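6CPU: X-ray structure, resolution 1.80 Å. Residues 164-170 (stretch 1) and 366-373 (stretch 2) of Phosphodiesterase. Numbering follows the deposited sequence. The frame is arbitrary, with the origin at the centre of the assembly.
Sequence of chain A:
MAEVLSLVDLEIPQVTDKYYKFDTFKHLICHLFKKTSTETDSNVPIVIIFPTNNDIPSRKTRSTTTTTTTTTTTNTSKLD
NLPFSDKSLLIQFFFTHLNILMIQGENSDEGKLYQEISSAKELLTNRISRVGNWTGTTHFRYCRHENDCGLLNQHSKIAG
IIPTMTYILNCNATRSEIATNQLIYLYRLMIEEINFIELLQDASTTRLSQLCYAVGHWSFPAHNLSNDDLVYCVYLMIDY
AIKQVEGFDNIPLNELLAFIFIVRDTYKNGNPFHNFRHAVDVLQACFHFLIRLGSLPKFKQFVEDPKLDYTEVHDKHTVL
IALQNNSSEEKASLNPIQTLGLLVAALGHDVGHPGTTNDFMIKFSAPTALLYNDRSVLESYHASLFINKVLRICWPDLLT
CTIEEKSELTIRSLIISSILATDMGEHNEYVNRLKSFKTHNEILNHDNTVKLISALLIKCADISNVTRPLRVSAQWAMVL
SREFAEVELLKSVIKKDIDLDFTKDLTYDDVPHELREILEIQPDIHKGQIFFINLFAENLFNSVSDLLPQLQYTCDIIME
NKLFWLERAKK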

ATOM      1  N   THR A 164      -4.974  -1.241  16.854  1.00 21.42           N
ATOM      2  CA  THR A 164      -3.632  -1.789  16.823  1.00 20.81           C
ATOM      3  C   THR A 164      -3.562  -2.875  15.767  1.00 19.33           C
ATOM      4  O   THR A 164      -4.595  -3.370  15.286  1.00 17.81           O
ATOM      5  CB  THR A 164      -3.246  -2.412  18.156  1.00 21.77           C
ATOM      6  OG1 THR A 164      -4.060  -3.566  18.381  1.00 21.13           O
ATOM      7  CG2 THR A 164      -3.404  -1.422  19.281  1.00 22.96           C
ATOM      8  N   MET A 165      -2.342  -3.252  15.414  1.00 18.31           N
ATOM      9  CA  MET A 165      -2.133  -4.303  14.425  1.00 18.23           C
ATOM     10  C   MET A 165      -2.792  -5.612  14.843  1.00 18.64           C
ATOM     11  O   MET A 165      -3.468  -6.260  14.017  1.00 17.01           O
ATOM     12  CB  MET A 165      -0.635  -4.518  14.201  1.00 19.00           C
ATOM     13  CG  MET A 165       0.010  -3.378  13.411  1.00 18.98           C
ATOM     14  SD  MET A 165       1.812  -3.514  13.456  1.00 20.64           S
ATOM     15  CE  MET A 165       2.044  -4.908  12.376  1.00 19.47           C
ATOM     16  N   THR A 166      -2.620  -6.004  16.108  1.00 18.26           N
ATOM     17  CA  THR A 166      -3.215  -7.272  16.577  1.00 19.15           C
ATOM     18  C   THR A 166      -4.745  -7.227  16.557  1.00 19.28           C
ATOM     19  O   THR A 166      -5.394  -8.240  16.233  1.00 19.59           O
ATOM     20  CB  THR A 166      -2.714  -7.711  17.970  1.00 19.87           C
ATOM     21  OG1 THR A 166      -2.948  -6.680  18.933  1.00 20.57           O
ATOM     22  CG2 THR A 166      -1.231  -8.059  17.912  1.00 19.94           C
ATOM     23  N   TYR A 167      -5.318  -6.061  16.849  1.00 19.51           N
ATOM     24  CA  TYR A 167      -6.776  -5.898  16.845  1.00 21.00           C
ATOM     25  C   TYR A 167      -7.343  -6.125  15.437  1.00 20.73           C
ATOM     26  O   TYR A 167      -8.348  -6.851  15.247  1.00 20.48           O
ATOM     27  CB  TYR A 167      -7.147  -4.514  17.360  1.00 22.82           C
ATOM     28  CG  TYR A 167      -8.558  -4.118  17.050  1.00 25.85           C
ATOM     29  CD1 TYR A 167      -9.613  -4.603  17.812  1.00 29.53           C
ATOM     30  CD2 TYR A 167      -8.842  -3.278  15.987  1.00 27.87           C
ATOM     31  CE1 TYR A 167     -10.915  -4.243  17.520  1.00 31.03           C
ATOM     32  CE2 TYR A 167     -10.138  -2.914  15.689  1.00 31.28           C
ATOM     33  CZ  TYR A 167     -11.167  -3.412  16.453  1.00 32.00           C
ATOM     34  OH  TYR A 167     -12.462  -3.053  16.154  1.00 39.60           O
ATOM     35  N   ILE A 168      -6.707  -5.501  14.449  1.00 18.86           N
ATOM     36  CA  ILE A 168      -7.172  -5.598  13.080  1.00 20.12           C
ATOM     37  C   ILE A 168      -6.969  -7.029  12.572  1.00 19.01           C
ATOM     38  O   ILE A 168      -7.853  -7.591  11.932  1.00 18.57           O
ATOM     39  CB  ILE A 168      -6.465  -4.583  12.156  1.00 22.42           C
ATOM     40  CG1 ILE A 168      -6.793  -3.148  12.600  1.00 25.08           C
ATOM     41  CG2 ILE A 168      -6.900  -4.805  10.716  1.00 24.69           C
ATOM     42  CD1 ILE A 168      -5.870  -2.089  12.009  1.00 26.73           C
ATOM     43  N   LEU A 169      -5.818  -7.608  12.882  1.00 18.39           N
ATOM     44  CA  LEU A 169      -5.510  -8.976  12.479  1.00 19.36           C
ATOM     45  C   LEU A 169      -6.550  -9.964  13.044  1.00 18.90           C
ATOM     46  O   LEU A 169      -7.116 -10.784  12.303  1.00 17.54           O
ATOM     47  CB  LEU A 169      -4.117  -9.320  12.976  1.00 20.94           C
ATOM     48  CG  LEU A 169      -3.365 -10.487  12.379  1.00 23.65           C
ATOM     49  CD1 LEU A 169      -3.155 -10.318  10.885  1.00 22.65           C
ATOM     50  CD2 LEU A 169      -2.030 -10.601  13.108  1.00 24.56           C
ATOM     51  N   ASN A 170      -6.812  -9.852  14.339  1.00 18.73           N
ATOM     52  CA  ASN A 170      -7.781 -10.721  15.023  1.00 21.00           C
ATOM     53  C   ASN A 170      -9.195 -10.535  14.498  1.00 20.75           C
ATOM     54  O   ASN A 170      -9.900 -11.516  14.267  1.00 20.31           O
ATOM     55  CB  ASN A 170      -7.763 -10.479  16.525  1.00 22.53           C
ATOM     56  CG  ASN A 170      -8.795 -11.326  17.272  1.00 25.95           C
ATOM     57  OD1 ASN A 170      -9.895 -10.854  17.605  1.00 30.24           O
ATOM     58  ND2 ASN A 170      -8.453 -12.579  17.518  1.00 25.72           N
ATOM     59  N   ALA A 366       7.349  -6.838  19.903  1.00 18.54           N
ATOM     60  CA  ALA A 366       6.052  -6.338  19.502  1.00 17.88           C
ATOM     61  C   ALA A 366       5.059  -7.512  19.463  1.00 16.87           C
ATOM     62  O   ALA A 366       5.432  -8.616  19.062  1.00 16.87           O
ATOM     63  CB  ALA A 366       6.134  -5.695  18.129  1.00 18.25           C
ATOM     64  N   PRO A 367       3.813  -7.279  19.894  1.00 16.58           N
ATOM     65  CA  PRO A 367       2.818  -8.347  19.879  1.00 16.16           C
ATOM     66  C   PRO A 367       2.774  -9.159  18.590  1.00 16.15           C
ATOM     67  O   PRO A 367       2.746 -10.391  18.648  1.00 16.92           O
ATOM     68  CB  PRO A 367       1.528  -7.581  20.156  1.00 16.81           C
ATOM     69  CG  PRO A 367       1.994  -6.595  21.213  1.00 16.70           C
ATOM     70  CD  PRO A 367       3.327  -6.130  20.686  1.00 16.96           C
ATOM     71  N   THR A 368       2.838  -8.511  17.430  1.00 16.11           N
ATOM     72  CA  THR A 368       2.788  -9.269  16.160  1.00 17.03           C
ATOM     73  C   THR A 368       4.007 -10.198  15.969  1.00 16.11           C
ATOM     74  O   THR A 368       3.892 -11.293  15.398  1.00 15.15           O
ATOM     75  CB  THR A 368       2.582  -8.339  14.957  1.00 18.45           C
ATOM     76  OG1 THR A 368       3.645  -7.393  14.908  1.00 21.13           O
ATOM     77  CG2 THR A 368       1.276  -7.570  15.104  1.00 19.44           C
ATOM     78  N   ALA A 369       5.181  -9.769  16.444  1.00 16.03           N
ATOM     79  CA  ALA A 369       6.366 -10.629  16.429  1.00 16.50           C
ATOM     80  C   ALA A 369       6.161 -11.849  17.336  1.00 17.26           C
ATOM     81  O   ALA A 369       6.583 -12.948  16.980  1.00 17.95           O
ATOM     82  CB  ALA A 369       7.617  -9.848  16.855  1.00 16.89           C
ATOM     83  N   LEU A 370       5.499 -11.664  18.477  1.00 17.36           N
ATOM     84  CA  LEU A 370       5.205 -12.792  19.381  1.00 17.93           C
ATOM     85  C   LEU A 370       4.209 -13.772  18.759  1.00 17.69           C
ATOM     86  O   LEU A 370       4.349 -14.979  18.915  1.00 17.46           O
ATOM     87  CB  LEU A 370       4.707 -12.308  20.746  1.00 17.82           C
ATOM     88  CG  LEU A 370       5.609 -11.323  21.503  1.00 19.07           C
ATOM     89  CD1 LEU A 370       5.071 -11.113  22.904  1.00 19.01           C
ATOM     90  CD2 LEU A 370       7.053 -11.797  21.550  1.00 21.42           C
ATOM     91  N   LEU A 371       3.218 -13.255  18.044  1.00 17.59           N
ATOM     92  CA  LEU A 371       2.252 -14.112  17.327  1.00 18.58           C
ATOM     93  C   LEU A 371       2.913 -14.941  16.226  1.00 18.73           C
ATOM     94  O   LEU A 371       2.590 -16.123  16.026  1.00 17.77           O
ATOM     95  CB  LEU A 371       1.161 -13.266  16.670  1.00 21.05           C
ATOM     96  CG  LEU A 371      -0.062 -12.723  17.392  1.00 23.99           C
ATOM     97  CD1 LEU A 371      -0.844 -11.771  16.486  1.00 24.26           C
ATOM     98  CD2 LEU A 371      -0.966 -13.852  17.835  1.00 25.11           C
ATOM     99  N   TYR A 372       3.822 -14.301  15.492  1.00 17.35           N
ATOM    100  CA  TYR A 372       4.430 -14.910  14.312  1.00 17.71           C
ATOM    101  C   TYR A 372       5.802 -15.549  14.597  1.00 18.37           C
ATOM    102  O   TYR A 372       6.526 -15.921  13.668  1.00 19.31           O
ATOM    103  CB  TYR A 372       4.511 -13.868  13.185  1.00 17.31           C
ATOM    104  CG  TYR A 372       3.160 -13.586  12.565  1.00 17.08           C
ATOM    105  CD1 TYR A 372       2.404 -14.615  12.003  1.00 17.26           C
ATOM    106  CD2 TYR A 372       2.644 -12.299  12.512  1.00 17.12           C
ATOM    107  CE1 TYR A 372       1.151 -14.380  11.447  1.00 16.87           C
ATOM    108  CE2 TYR A 372       1.415 -12.050  11.931  1.00 17.46           C
ATOM    109  CZ  TYR A 372       0.659 -13.090  11.419  1.00 16.80           C
ATOM    110  OH  TYR A 372      -0.564 -12.824  10.825  1.00 16.70           O
ATOM    111  N   ASN A 373       6.145 -15.646  15.878  1.00 18.29           N
ATOM    112  CA  ASN A 373       7.354 -16.317  16.345  1.00 19.29           C
ATOM    113  C   ASN A 373       8.622 -15.765  15.717  1.00 20.62           C
ATOM    114  O   ASN A 373       9.542 -16.516  15.421  1.00 22.09           O
ATOM    115  CB  ASN A 373       7.224 -17.813  16.080  1.00 18.76           C
ATOM    116  CG  ASN A 373       5.965 -18.383  16.687  1.00 18.95           C
ATOM    117  OD1 ASN A 373       5.719 -18.244  17.882  1.00 18.97           O
ATOM    118  ND2 ASN A 373       5.132 -18.976  15.858  1.00 18.40           N
TER

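No hydrogen bond crosses between these two stretches, although threonines and a tyrosine line the contact; it is held mainly by apolar packing, with the ring and hydroxyl of Tyr372 joining in, and Thr166 and Thr368 make their closest contacts through CG2. Thr166 and Thr368, whose CA atoms are the nearest pair across the contact at 6.3 Å, meet CG2 to CG2 at 3.8 Å. Each has chi1 in the p well. The short, branched threonine side chain suits this place: it supplies a methyl close to the backbone and lets the chains approach closely here, although the helix axes (165-170 and 367-371) come no nearer than 10.4 Å, their N-to-C directions 48° apart.

Thr166 CG2 is the hub of the upstream half. Besides Thr368 it touches Pro367 CB at 3.6 Å and Leu371 CD1 at 4.0 Å, so a single methyl rests against three residues of the second helix. Pro367 fits the first turn of that helix, where its lack of an amide hydrogen costs no helical hydrogen bond, and its ring offers a compact apolar surface. Thr368 CG2 also packs on Met165, 3.7 Å from Met165 CB; both of these residues are buried in the whole assembly.

One turn further along the first helix, Leu169 carries the contact onward. With chi1 t and chi2 p, it brings CD2 to 3.8 Å from Leu371 CD1, 3.9 Å from Tyr372 CE2 and 3.5 Å from Tyr372 OH. The methyl approaches the tyrosine ring obliquely. Tyr372, the first residue to leave helical phi/psi after the second helix, turns its CA-to-CB bond toward the first stretch, and its long side chain carries ring and hydroxyl out to Leu169. Leu371, m then t, extends CD1 to both Thr166 and Leu169, bridging the two ends of the patch.

Helical spacing explains the pattern. Met165, Thr166 and Leu169 lie on one side of their helix, as do Pro367, Thr368 and Leu371 on theirs, and all six point CA-to-CB toward the other stretch. The hydrogen bonds stay within each stretch: Leu169 N to Met165 O (2.9 Å) and Leu371 N to Pro367 O (3.0 Å) hold successive turns in place, while Thr164 OG1 caps the first helix by accepting from Tyr167 N at 3.2 Å. The interface is small, burying 284 Å² summed over both sides; the other stretch covers 60 Å² each of Leu169 and Thr368 and 57 Å² of Thr166.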